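Local coordinates for putative adhesin (Bacteroides fragilis NCTC 9343, PDB 3PET), which is a putative lipoprotein adhesin whose right-handed beta-helix probably serves in attachment of the bacterium, at residues A[133-138]-A[154-159]; A[158-163]-A[178-183]; A[173-178]-A[191-196]; A[27-32]-A[96-101]. One frame throughout, in Å; residues are numbered along the deposited sequence. Where two conformers were deposited one is given.

Contact 1 (A[133-138]-A[154-159]); sequences NVQSMG and HSKGVG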
loop_
_atom_site.group_PDB
_atom_site.type_symbol
_atom_site.label_atom_id
_atom_site.label_comp_id
_atom_site.label_asym_id
_atom_site.label_seq_id
_atom_site.Cartn_x
_atom_site.Cartn_y
_atom_site.Cartn_z
ATOM N N ASN A 133 -4.783 -2.622 -19.075
ATOM C CA ASN A 133 -4.222 -3.505 -18.066
ATOM C C ASN A 133 -3.603 -2.660 -16.976
ATOM O O ASN A 133 -2.705 -1.880 -17.263
ATOM C CB ASN A 133 -3.192 -4.485 -18.665
ATOM C CG ASN A 133 -2.726 -5.502 -17.651
ATOM O OD1 ASN A 133 -3.508 -6.268 -17.117
ATOM N ND2 ASN A 133 -1.453 -5.498 -17.308
ATOM N N VAL A 134 -4.105 -2.789 -15.730
ATOM C CA VAL A 134 -3.596 -2.041 -14.585
ATOM C C VAL A 134 -3.101 -3.035 -13.546
ATOM O O VAL A 134 -3.863 -3.894 -13.091
ATOM C CB VAL A 134 -4.646 -1.053 -13.977
ATOM C CG1 VAL A 134 -4.106 -0.350 -12.728
ATOM C CG2 VAL A 134 -5.094 -0.028 -14.999
ATOM N N GLN A 135 -1.837 -2.880 -13.140
ATOM C CA GLN A 135 -1.238 -3.660 -12.060
ATOM C C GLN A 135 -0.735 -2.665 -11.044
ATOM O O GLN A 135 0.317 -2.041 -11.270
ATOM C CB GLN A 135 -0.107 -4.573 -12.577
ATOM C CG GLN A 135 -0.561 -5.660 -13.562
ATOM C CD GLN A 135 -0.940 -6.959 -12.902
ATOM O OE1 GLN A 135 -0.672 -7.195 -11.728
ATOM N NE2 GLN A 135 -1.537 -7.853 -13.667
ATOM N N SER A 136 -1.525 -2.417 -9.973
ATOM C CA SER A 136 -1.091 -1.451 -8.946
ATOM C C SER A 136 -0.420 -2.212 -7.837
ATOM O O SER A 136 -0.998 -3.143 -7.283
ATOM C CB SER A 136 -2.238 -0.576 -8.448
ATOM O OG SER A 136 -3.273 -1.341 -7.839
HETATM N N MSE A 137 0.856 -1.904 -7.618
HETATM C CA MSE A 137 1.688 -2.663 -6.694
HETATM C C MSE A 137 2.418 -1.815 -5.661
HETATM O O MSE A 137 3.145 -2.373 -4.861
HETATM C CB MSE A 137 2.731 -3.439 -7.506
HETATM C CG MSE A 137 2.133 -4.546 -8.376
HETATM SE SE MSE A 137 3.492 -5.207 -9.596
HETATM C CE MSE A 137 3.260 -3.898 -10.955
ATOM N N GLY A 138 2.224 -0.504 -5.670
ATOM C CA GLY A 138 2.901 0.374 -4.723
ATOM C C GLY A 138 1.966 0.988 -3.713
ATOM O O GLY A 138 0.981 0.356 -3.314
ATOM N N HIS A 154 -5.948 -5.011 -11.485
ATOM C CA HIS A 154 -5.360 -5.886 -10.479
ATOM C C HIS A 154 -4.618 -5.055 -9.448
ATOM O O HIS A 154 -3.557 -4.491 -9.729
ATOM C CB HIS A 154 -4.422 -6.938 -11.131
ATOM C CG HIS A 154 -5.065 -7.725 -12.231
ATOM N ND1 HIS A 154 -6.110 -8.615 -11.984
ATOM C CD2 HIS A 154 -4.798 -7.727 -13.555
ATOM C CE1 HIS A 154 -6.452 -9.105 -13.163
ATOM N NE2 HIS A 154 -5.688 -8.603 -14.138
ATOM N N SER A 155 -5.195 -4.959 -8.257
ATOM C CA SER A 155 -4.590 -4.185 -7.184
ATOM C C SER A 155 -3.871 -5.127 -6.247
ATOM O O SER A 155 -4.425 -6.166 -5.886
ATOM C CB SER A 155 -5.642 -3.342 -6.470
ATOM O OG SER A 155 -6.718 -4.125 -5.970
ATOM N N LYS A 156 -2.613 -4.797 -5.897
ATOM C CA LYS A 156 -1.758 -5.644 -5.043
ATOM C C LYS A 156 -1.039 -4.879 -3.936
ATOM O O LYS A 156 -0.456 -5.507 -3.061
ATOM C CB LYS A 156 -0.698 -6.382 -5.893
ATOM C CG LYS A 156 -1.299 -7.356 -6.898
ATOM C CD LYS A 156 -0.293 -7.800 -7.946
ATOM C CE LYS A 156 -0.916 -8.844 -8.837
ATOM N NZ LYS A 156 0.019 -9.326 -9.887
ATOM N N GLY A 157 -1.046 -3.552 -3.992
ATOM C CA GLY A 157 -0.363 -2.745 -2.990
ATOM C C GLY A 157 -1.323 -2.147 -1.989
ATOM O O GLY A 157 -2.292 -2.793 -1.566
ATOM N N VAL A 158 -1.060 -0.901 -1.595
ATOM C CA VAL A 158 -1.931 -0.184 -0.657
ATOM C C VAL A 158 -2.518 1.016 -1.415
ATOM O O VAL A 158 -1.771 1.892 -1.853
ATOM C CB VAL A 158 -1.187 0.227 0.637
ATOM C CG1 VAL A 158 -2.105 1.020 1.567
ATOM C CG2 VAL A 158 -0.632 -1.005 1.352
ATOM N N GLY A 159 -3.827 1.036 -1.561
ATOM C CA GLY A 159 -4.493 2.094 -2.320
ATOM C C GLY A 159 -5.658 1.555 -3.133
ATOM O O GLY A 159 -5.892 0.338 -3.199
HETATM O O HOH W 1 -2.707 -1.383 -5.024
#
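Ser136 O is gripped from the next coil by two successive backbone amides: Lys156 N bonds it at 2.7 Å, while Gly157 N adds a weak bond at 3.3 Å. The Gly157 N-H is shared with a bound water 2.9 Å from N, which is hydrogen-bonded to Ser136 OG. The hydroxyl sits between backbone N and carbonyl carbon (chi1 61°), close against Ser155 CA. Earlier in the strands, the parallel pairs Gln135–His154 and Ser136–Ser155 are tied by His154 N to Val134 O and Ser136 N to His154 O. On the outer face, Gln135 folds over towards the neighbouring coil, its chain bent at chi2 (-91°), which turns CD aside; the amide meets two partners: OE1 accepts from Lys156 NZ at 2.9 Å, and NE2 comes obliquely to the His154 ring, 3.3 Å from CD2, with the two planes 34° apart. The extended Lys156 chain runs beside Met137, a selenomethionine, and their nearest atoms, CD of Lys156 and CG of Met137, are 4.1 Å apart. Past the strands the coils stay joined by Val158 N to Gly138 O, while Ser136 and Ser155 face Ile161 inside the helix. A buried serine hydroxyl is therefore satisfied by water at the turn, whereas the outer face fixes a lysine ammonium with a neutral amide oxygen, a bond that would leave its charge largely uncompensated by that partner.

Contact 2 (A[158-163]-A[178-183]); sequences VGNIEA and VGDITC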
loop_
_atom_site.group_PDB
_atom_site.type_symbol
_atom_site.label_atom_id
_atom_site.label_comp_id
_atom_site.label_asym_id
_atom_site.label_seq_id
_atom_site.Cartn_x
_atom_site.Cartn_y
_atom_site.Cartn_z
ATOM N N VAL A 158 -1.060 -0.901 -1.595
ATOM C CA VAL A 158 -1.931 -0.184 -0.657
ATOM C C VAL A 158 -2.518 1.016 -1.415
ATOM O O VAL A 158 -1.771 1.892 -1.853
ATOM C CB VAL A 158 -1.187 0.227 0.637
ATOM C CG1 VAL A 158 -2.105 1.020 1.567
ATOM C CG2 VAL A 158 -0.632 -1.005 1.352
ATOM N N GLY A 159 -3.827 1.036 -1.561
ATOM C CA GLY A 159 -4.493 2.094 -2.320
ATOM C C GLY A 159 -5.658 1.555 -3.133
ATOM O O GLY A 159 -5.892 0.338 -3.199
ATOM N N ASN A 160 -6.397 2.468 -3.751
ATOM C CA ASN A 160 -7.609 2.153 -4.509
ATOM C C ASN A 160 -7.463 2.315 -5.992
ATOM O O ASN A 160 -6.752 3.208 -6.452
ATOM C CB ASN A 160 -8.751 3.112 -4.065
ATOM C CG ASN A 160 -9.107 3.002 -2.606
ATOM O OD1 ASN A 160 -8.968 1.959 -1.997
ATOM N ND2 ASN A 160 -9.614 4.057 -2.014
ATOM N N ILE A 161 -8.208 1.490 -6.749
ATOM C CA ILE A 161 -8.359 1.666 -8.186
ATOM C C ILE A 161 -9.704 2.341 -8.312
ATOM O O ILE A 161 -10.726 1.735 -7.981
ATOM C CB ILE A 161 -8.226 0.395 -9.074
ATOM C CG1 ILE A 161 -6.838 -0.234 -8.929
ATOM C CG2 ILE A 161 -8.516 0.783 -10.562
ATOM C CD1 ILE A 161 -6.577 -1.476 -9.828
ATOM N N GLU A 162 -9.695 3.592 -8.722
ATOM C CA GLU A 162 -10.917 4.369 -8.859
ATOM C C GLU A 162 -11.252 4.474 -10.361
ATOM O O GLU A 162 -10.844 5.408 -11.053
ATOM C CB GLU A 162 -10.766 5.726 -8.138
ATOM C CG GLU A 162 -10.568 5.539 -6.631
ATOM C CD GLU A 162 -10.014 6.677 -5.790
ATOM O OE1 GLU A 162 -9.470 7.646 -6.365
ATOM O OE2 GLU A 162 -10.069 6.563 -4.542
ATOM N N ALA A 163 -11.959 3.460 -10.866
ATOM C CA ALA A 163 -12.317 3.362 -12.288
ATOM C C ALA A 163 -13.843 3.257 -12.503
ATOM O O ALA A 163 -14.300 2.636 -13.468
ATOM C CB ALA A 163 -11.601 2.154 -12.895
ATOM N N VAL A 178 -4.402 -3.969 0.112
ATOM C CA VAL A 178 -5.295 -3.233 1.015
ATOM C C VAL A 178 -5.881 -2.083 0.221
ATOM O O VAL A 178 -5.134 -1.190 -0.191
ATOM C CB VAL A 178 -4.551 -2.759 2.290
ATOM C CG1 VAL A 178 -5.467 -1.923 3.181
ATOM C CG2 VAL A 178 -3.992 -3.947 3.062
ATOM N N GLY A 179 -7.189 -2.129 -0.018
ATOM C CA GLY A 179 -7.836 -1.106 -0.827
ATOM C C GLY A 179 -8.968 -1.649 -1.669
ATOM O O GLY A 179 -9.139 -2.863 -1.791
ATOM N N ASP A 180 -9.745 -0.736 -2.254
ATOM C CA ASP A 180 -10.940 -1.046 -3.020
ATOM C C ASP A 180 -10.758 -0.876 -4.501
ATOM O O ASP A 180 -9.918 -0.088 -4.937
ATOM C CB ASP A 180 -12.077 -0.105 -2.581
ATOM C CG ASP A 180 -12.504 -0.226 -1.126
ATOM O OD1 ASP A 180 -12.335 -1.320 -0.542
ATOM O OD2 ASP A 180 -13.034 0.762 -0.584
ATOM N N ILE A 181 -11.594 -1.567 -5.281
ATOM C CA ILE A 181 -11.651 -1.362 -6.732
ATOM C C ILE A 181 -13.065 -0.909 -7.049
ATOM O O ILE A 181 -14.011 -1.614 -6.710
ATOM C CB ILE A 181 -11.250 -2.597 -7.597
ATOM C CG1 ILE A 181 -9.817 -3.067 -7.293
ATOM C CG2 ILE A 181 -11.430 -2.303 -9.109
ATOM C CD1 ILE A 181 -9.446 -4.364 -7.988
ATOM N N THR A 182 -13.214 0.260 -7.672
ATOM C CA THR A 182 -14.506 0.737 -8.161
ATOM C C THR A 182 -14.386 0.664 -9.661
ATOM O O THR A 182 -13.374 1.089 -10.200
ATOM C CB THR A 182 -14.887 2.120 -7.610
ATOM O OG1 THR A 182 -14.853 2.061 -6.181
ATOM C CG2 THR A 182 -16.296 2.563 -8.071
ATOM N N CYS A 183 -15.342 0.010 -10.333
ATOM C CA CYS A 183 -15.232 -0.172 -11.780
ATOM C C CYS A 183 -16.613 -0.128 -12.424
ATOM O O CYS A 183 -17.605 0.175 -11.756
ATOM C CB CYS A 183 -14.477 -1.458 -12.117
ATOM S SG CYS A 183 -15.235 -2.952 -11.431
HETATM O O HOH W 2 -12.418 2.513 -5.240
#
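Ile161 and Ile181 stack in register on the buried face, CB of Ile161 lying 4.2 Å from CG2 of Ile181. Their CD1 ends reach inward, to Ser136 and Ser155 for Ile161 and to Ser155 and Ser175 for Ile181. Ala163 continues this packed side, with CB 3.4 Å from Thr182 O. The backbones are laced by Ile161 N to Asp180 O, Thr182 N to Ile161 O and Ala163 N to Thr182 O. The outer side is looser: Glu162 and Thr182 are paired in register without side-chain contact, and a water bridges Thr182 OG1, at 2.6 Å, to Ile161 O through a weak bond. On the same outer side, in the bend before the strand, Asn160 has CG beside its own backbone N (chi1 -61°), and OD1 takes Asp180 N at 2.8 Å in an almost straight bond (178°). Asp180 repeats the gesture one coil on, OD1 accepting from Ser198 N. Gly159 and Gly179 are in register; Gly159 N bonds Val178 O, and the missing side chain leaves Gly159 O 3.4 Å from Gly179 CA. Like residues stacked from coil to coil, including an Asn/Asp ladder, are the mark of a parallel beta-helix, here right-handed.

Contact 3 (A[173-178]-A[191-196]); sequences ASSQGV and AAVRGV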
loop_
_atom_site.group_PDB
_atom_site.type_symbol
_atom_site.label_atom_id
_atom_site.label_comp_id
_atom_site.label_asym_id
_atom_site.label_seq_id
_atom_site.Cartn_x
_atom_site.Cartn_y
_atom_site.Cartn_z
ATOM N N ALA A 173 -11.377 -7.924 -12.557
ATOM C CA ALA A 173 -10.885 -7.219 -11.375
ATOM C C ALA A 173 -10.464 -8.159 -10.268
ATOM O O ALA A 173 -11.199 -9.089 -9.935
ATOM C CB ALA A 173 -11.954 -6.263 -10.855
ATOM N N SER A 174 -9.277 -7.915 -9.682
ATOM C CA SER A 174 -8.801 -8.718 -8.559
ATOM C C SER A 174 -8.129 -7.800 -7.560
ATOM O O SER A 174 -7.296 -6.986 -7.948
ATOM C CB SER A 174 -7.882 -9.848 -9.014
ATOM O OG SER A 174 -7.332 -10.530 -7.899
ATOM N N SER A 175 -8.581 -7.877 -6.279
ATOM C CA SER A 175 -8.067 -7.051 -5.192
ATOM C C SER A 175 -7.297 -7.960 -4.220
ATOM O O SER A 175 -7.917 -8.833 -3.605
ATOM C CB SER A 175 -9.221 -6.296 -4.516
ATOM O OG SER A 175 -10.193 -7.192 -3.992
ATOM N N GLN A 176 -5.941 -7.815 -4.141
ATOM C CA GLN A 176 -5.065 -8.684 -3.328
ATOM C C GLN A 176 -4.277 -7.945 -2.236
ATOM O O GLN A 176 -3.666 -8.594 -1.386
ATOM C CB GLN A 176 -4.061 -9.418 -4.218
ATOM C CG GLN A 176 -4.667 -10.413 -5.180
ATOM C CD GLN A 176 -3.583 -10.967 -6.074
ATOM O OE1 GLN A 176 -3.206 -10.356 -7.056
ATOM N NE2 GLN A 176 -2.984 -12.086 -5.684
ATOM N N GLY A 177 -4.294 -6.612 -2.267
ATOM C CA GLY A 177 -3.626 -5.813 -1.241
ATOM C C GLY A 177 -4.644 -5.218 -0.291
ATOM O O GLY A 177 -5.651 -5.858 0.050
ATOM N N VAL A 178 -4.402 -3.969 0.112
ATOM C CA VAL A 178 -5.295 -3.233 1.015
ATOM C C VAL A 178 -5.881 -2.083 0.221
ATOM O O VAL A 178 -5.134 -1.190 -0.191
ATOM C CB VAL A 178 -4.551 -2.759 2.290
ATOM C CG1 VAL A 178 -5.467 -1.923 3.181
ATOM C CG2 VAL A 178 -3.992 -3.947 3.062
ATOM N N ALA A 191 -14.782 -10.814 -11.045
ATOM C CA ALA A 191 -14.281 -10.083 -9.876
ATOM C C ALA A 191 -13.859 -11.037 -8.776
ATOM O O ALA A 191 -14.595 -11.991 -8.475
ATOM C CB ALA A 191 -15.350 -9.109 -9.355
ATOM N N ALA A 192 -12.652 -10.801 -8.186
ATOM C CA ALA A 192 -12.141 -11.664 -7.116
ATOM C C ALA A 192 -11.592 -10.843 -5.956
ATOM O O ALA A 192 -10.589 -10.154 -6.122
ATOM C CB ALA A 192 -11.055 -12.589 -7.663
ATOM N N VAL A 193 -12.208 -10.971 -4.753
ATOM C CA VAL A 193 -11.736 -10.282 -3.528
ATOM C C VAL A 193 -10.761 -11.227 -2.820
ATOM O O VAL A 193 -11.144 -12.338 -2.455
ATOM C CB VAL A 193 -12.912 -9.811 -2.614
ATOM C CG1 VAL A 193 -12.470 -9.613 -1.156
ATOM C CG2 VAL A 193 -13.534 -8.530 -3.159
ATOM N N ARG A 194 -9.489 -10.823 -2.688
ATOM C CA ARG A 194 -8.462 -11.692 -2.084
ATOM C C ARG A 194 -7.609 -10.986 -1.019
ATOM O O ARG A 194 -6.719 -11.613 -0.450
ATOM C CB ARG A 194 -7.521 -12.251 -3.173
ATOM C CG ARG A 194 -8.152 -13.165 -4.238
ATOM C CD ARG A 194 -8.457 -14.549 -3.673
ATOM N NE ARG A 194 -8.814 -15.520 -4.713
ATOM C CZ ARG A 194 -10.044 -15.706 -5.193
ATOM N NH1 ARG A 194 -11.061 -14.980 -4.737
ATOM N NH2 ARG A 194 -10.265 -16.619 -6.130
ATOM N N GLY A 195 -7.913 -9.720 -0.715
ATOM C CA GLY A 195 -7.183 -8.987 0.319
ATOM C C GLY A 195 -8.119 -8.346 1.312
ATOM O O GLY A 195 -9.137 -8.937 1.686
ATOM N N VAL A 196 -7.791 -7.109 1.731
ATOM C CA VAL A 196 -8.633 -6.322 2.632
ATOM C C VAL A 196 -9.181 -5.183 1.797
ATOM O O VAL A 196 -8.459 -4.247 1.457
ATOM C CB VAL A 196 -7.900 -5.840 3.911
ATOM C CG1 VAL A 196 -8.860 -5.098 4.838
ATOM C CG2 VAL A 196 -7.271 -7.010 4.659
HETATM O O HOH W 3 -9.590 -7.354 -1.395
HETATM O O HOH W 4 -4.230 -11.454 -1.101
#
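Ser175 O and Arg194 N make the shortest bond between these coils, at 2.7 Å, and on the strand side of it Ser175 N returns a bond to Ala192 O and Ala192 N one to Ala173 O. Strands 173-175 and 191-193 run parallel, their axes 4° apart, and pair Ala173 with Ala191, Ser174 with Ala192 and Ser175 with Val193. On the inner face Ser175 OG lies between its backbone N and carbonyl carbon (chi1 59°), with Ser175 OG 3.7 Å from Val193 CG2. A water is hydrogen-bonded to this hydroxyl at 2.7 Å from Ser175 OG and accepts from Gly195 N. A second water on the outside donates to both Gln176 O and Arg194 O, at 2.6 Å from the latter, and so clips the two turns together. Beyond the turn Val196 N bonds Gly177 O, and Val178 stacks on Val196, with CG2 of the former 4.4 Å from CB of the latter.

Further out, Arg194 passes CB by Gln176 CG at 3.9 Å and then bends at chi2 (-75°), leading away from Gln176. One face of its guanidinium lies over Ala192 CB, 3.7 Å from the plane and offset toward the rim. NH1 is bonded to Ser211 OG on the following coil, with only a weak, long bond back to Val193 O. Beneath the inner face, Ile199 packs against Ser175, Ala191 and Val193. Water thus satisfies the serine and turn amide inside the bend and the two carbonyls outside it; NH1 of the arginine is held by a neutral hydroxyl, which by itself would not offset its charge.

Contact 4 (A[27-32]-A[96-101]); sequences GTVGNI and KGVGDV. With ACT (acetate ion), chain D.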
loop_
_atom_site.group_PDB
_atom_site.type_symbol
_atom_site.label_atom_id
_atom_site.label_comp_id
_atom_site.label_asym_id
_atom_site.label_seq_id
_atom_site.Cartn_x
_atom_site.Cartn_y
_atom_site.Cartn_z
ATOM N N GLY A 27 11.952 6.067 -12.580
ATOM C CA GLY A 27 12.414 5.798 -11.218
ATOM C C GLY A 27 12.900 7.084 -10.577
ATOM O O GLY A 27 13.877 7.110 -9.838
ATOM N N THR A 28 12.208 8.169 -10.876
ATOM C CA THR A 28 12.568 9.498 -10.415
ATOM C C THR A 28 11.712 9.957 -9.259
ATOM O O THR A 28 10.744 9.286 -8.868
ATOM C CB THR A 28 12.392 10.478 -11.604
ATOM O OG1 THR A 28 11.112 10.240 -12.171
ATOM C CG2 THR A 28 13.464 10.313 -12.658
ATOM N N VAL A 29 12.053 11.141 -8.740
ATOM C CA VAL A 29 11.284 11.836 -7.723
ATOM C C VAL A 29 10.706 13.079 -8.399
ATOM O O VAL A 29 11.454 13.899 -8.919
ATOM C CB VAL A 29 12.060 12.177 -6.432
ATOM C CG1 VAL A 29 11.137 12.882 -5.440
ATOM C CG2 VAL A 29 12.662 10.929 -5.801
ATOM N N GLY A 30 9.395 13.223 -8.371
ATOM C CA GLY A 30 8.726 14.365 -8.981
ATOM C C GLY A 30 7.495 13.953 -9.741
ATOM O O GLY A 30 7.372 12.791 -10.156
ATOM N N ASN A 31 6.589 14.915 -9.955
ATOM C CA ASN A 31 5.329 14.645 -10.634
ATOM C C ASN A 31 5.528 14.623 -12.114
ATOM O O ASN A 31 6.312 15.419 -12.657
ATOM C CB ASN A 31 4.259 15.662 -10.233
ATOM C CG ASN A 31 3.896 15.561 -8.771
ATOM O OD1 ASN A 31 3.897 14.486 -8.176
ATOM N ND2 ASN A 31 3.641 16.686 -8.144
ATOM N N ILE A 32 4.822 13.702 -12.770
ATOM C CA ILE A 32 4.912 13.539 -14.223
ATOM C C ILE A 32 3.592 13.901 -14.879
ATOM O O ILE A 32 2.536 13.427 -14.443
ATOM C CB ILE A 32 5.347 12.103 -14.600
ATOM C CG1 ILE A 32 6.768 11.803 -14.048
ATOM C CG2 ILE A 32 5.236 11.868 -16.135
ATOM C CD1 ILE A 32 7.185 10.322 -14.088
ATOM N N LYS A 96 8.184 3.605 -10.901
ATOM C CA LYS A 96 8.897 3.054 -9.755
ATOM C C LYS A 96 9.566 4.153 -8.920
ATOM O O LYS A 96 10.579 3.892 -8.306
ATOM C CB LYS A 96 9.968 2.035 -10.218
ATOM C CG LYS A 96 9.460 0.914 -11.128
ATOM C CD LYS A 96 10.597 0.035 -11.627
ATOM C CE LYS A 96 10.952 0.315 -13.066
ATOM N NZ LYS A 96 10.562 -0.812 -13.962
ATOM N N GLY A 97 8.987 5.346 -8.870
ATOM C CA GLY A 97 9.562 6.437 -8.095
ATOM C C GLY A 97 8.642 7.026 -7.052
ATOM O O GLY A 97 7.776 6.337 -6.505
ATOM N N VAL A 98 8.847 8.309 -6.752
ATOM C CA VAL A 98 8.043 9.052 -5.789
ATOM C C VAL A 98 7.443 10.232 -6.521
ATOM O O VAL A 98 8.176 11.077 -7.038
ATOM C CB VAL A 98 8.859 9.482 -4.537
ATOM C CG1 VAL A 98 8.051 10.442 -3.653
ATOM C CG2 VAL A 98 9.341 8.272 -3.742
ATOM N N GLY A 99 6.117 10.256 -6.602
ATOM C CA GLY A 99 5.379 11.309 -7.302
ATOM C C GLY A 99 4.126 10.816 -8.008
ATOM O O GLY A 99 3.891 9.607 -8.141
ATOM N N ASP A 100 3.309 11.764 -8.474
ATOM C CA ASP A 100 2.059 11.431 -9.168
ATOM C C ASP A 100 2.243 11.405 -10.663
ATOM O O ASP A 100 3.086 12.144 -11.187
ATOM C CB ASP A 100 0.948 12.433 -8.793
ATOM C CG ASP A 100 0.628 12.469 -7.302
ATOM O OD1 ASP A 100 0.742 11.422 -6.646
ATOM O OD2 ASP A 100 0.309 13.547 -6.796
ATOM N N VAL A 101 1.486 10.525 -11.357
ATOM C CA VAL A 101 1.547 10.406 -12.822
ATOM C C VAL A 101 0.202 10.884 -13.363
ATOM O O VAL A 101 -0.846 10.350 -12.974
ATOM C CB VAL A 101 1.934 8.983 -13.339
ATOM C CG1 VAL A 101 2.037 8.955 -14.868
ATOM C CG2 VAL A 101 3.254 8.502 -12.713
HETATM C C ACT D . 14.709 13.866 -8.969
HETATM O O ACT D . 13.803 14.679 -8.738
HETATM O OXT ACT D . 14.435 12.706 -9.176
HETATM C CH3 ACT D . 16.164 14.309 -8.963
#
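Asn31 OD1 and Asp100 N, 2.8 Å apart, form the one side-chain hydrogen bond between these two segments. Asn31 has CG beside its own backbone N (chi1 -65°), and its OD1 reaches across to the neighbouring 96-101 segment, meeting the N-H in a nearly straight line (176°), the donor 21° from the amide's carbonyl plane. Asp100 carries the same function forward, its OD1 accepting from Asn121 N.

Backbone bonds make up the rest of the polar framework: Val98 N to Thr28 O, Gly30 N to Val98 O, and Ile32 N to Asp100 O, the last at 2.8 Å. Weaker CA-H...O contacts accompany them, among them Gly97 CA to Thr28 O at 3.2 Å. With no side chain, Gly97 and Gly99 let the carbonyl oxygens of Thr28 and Gly30 come close to their CA atoms.

Apolar contact is concentrated in Val29 and Val98, which lie side by side and point the same way, CG1 of Val29 being 4.2 Å from CB of Val98. Val29 also packs on Val215 of the second subunit, and Val98 on Gly197 of that subunit. On the inner face Ile32 and Val101 both lean on Phe95.

A bound acetate, probably from the crystallisation liquor, receives Val29 N on its OXT at 2.9 Å, on the side of Val29 away from Val98. Lys96 turns its charge elsewhere, to a salt bridge with Asp25. The asparagine amide thus serves as a neutral acceptor beside the Asp100 carboxylate, and the acetate takes up a backbone N-H that points away from the neighbouring coil.

Overall arrangement
All four contacts join neighbouring rungs of one right-handed beta-helix; in contact 4 these are 64 residues apart in the chain. All are partly buried, with an inner and an outer face, and reach the second subunit. Contacts 1 and 3 hold strands and the bends that follow them, with inner serines, water and long polar chains outside. Contacts 2 and 4 hold the next bend and strand, where an Asn amide reaches an Asp backbone N-H and aliphatic side chains fill the interior. Contacts 1, 2 and 3 touch one another; contact 2 shares Val158 and Gly159 with contact 1 and Val178 with contact 3. Contact 4 lies apart, its centre about 16 Å from that of contact 1.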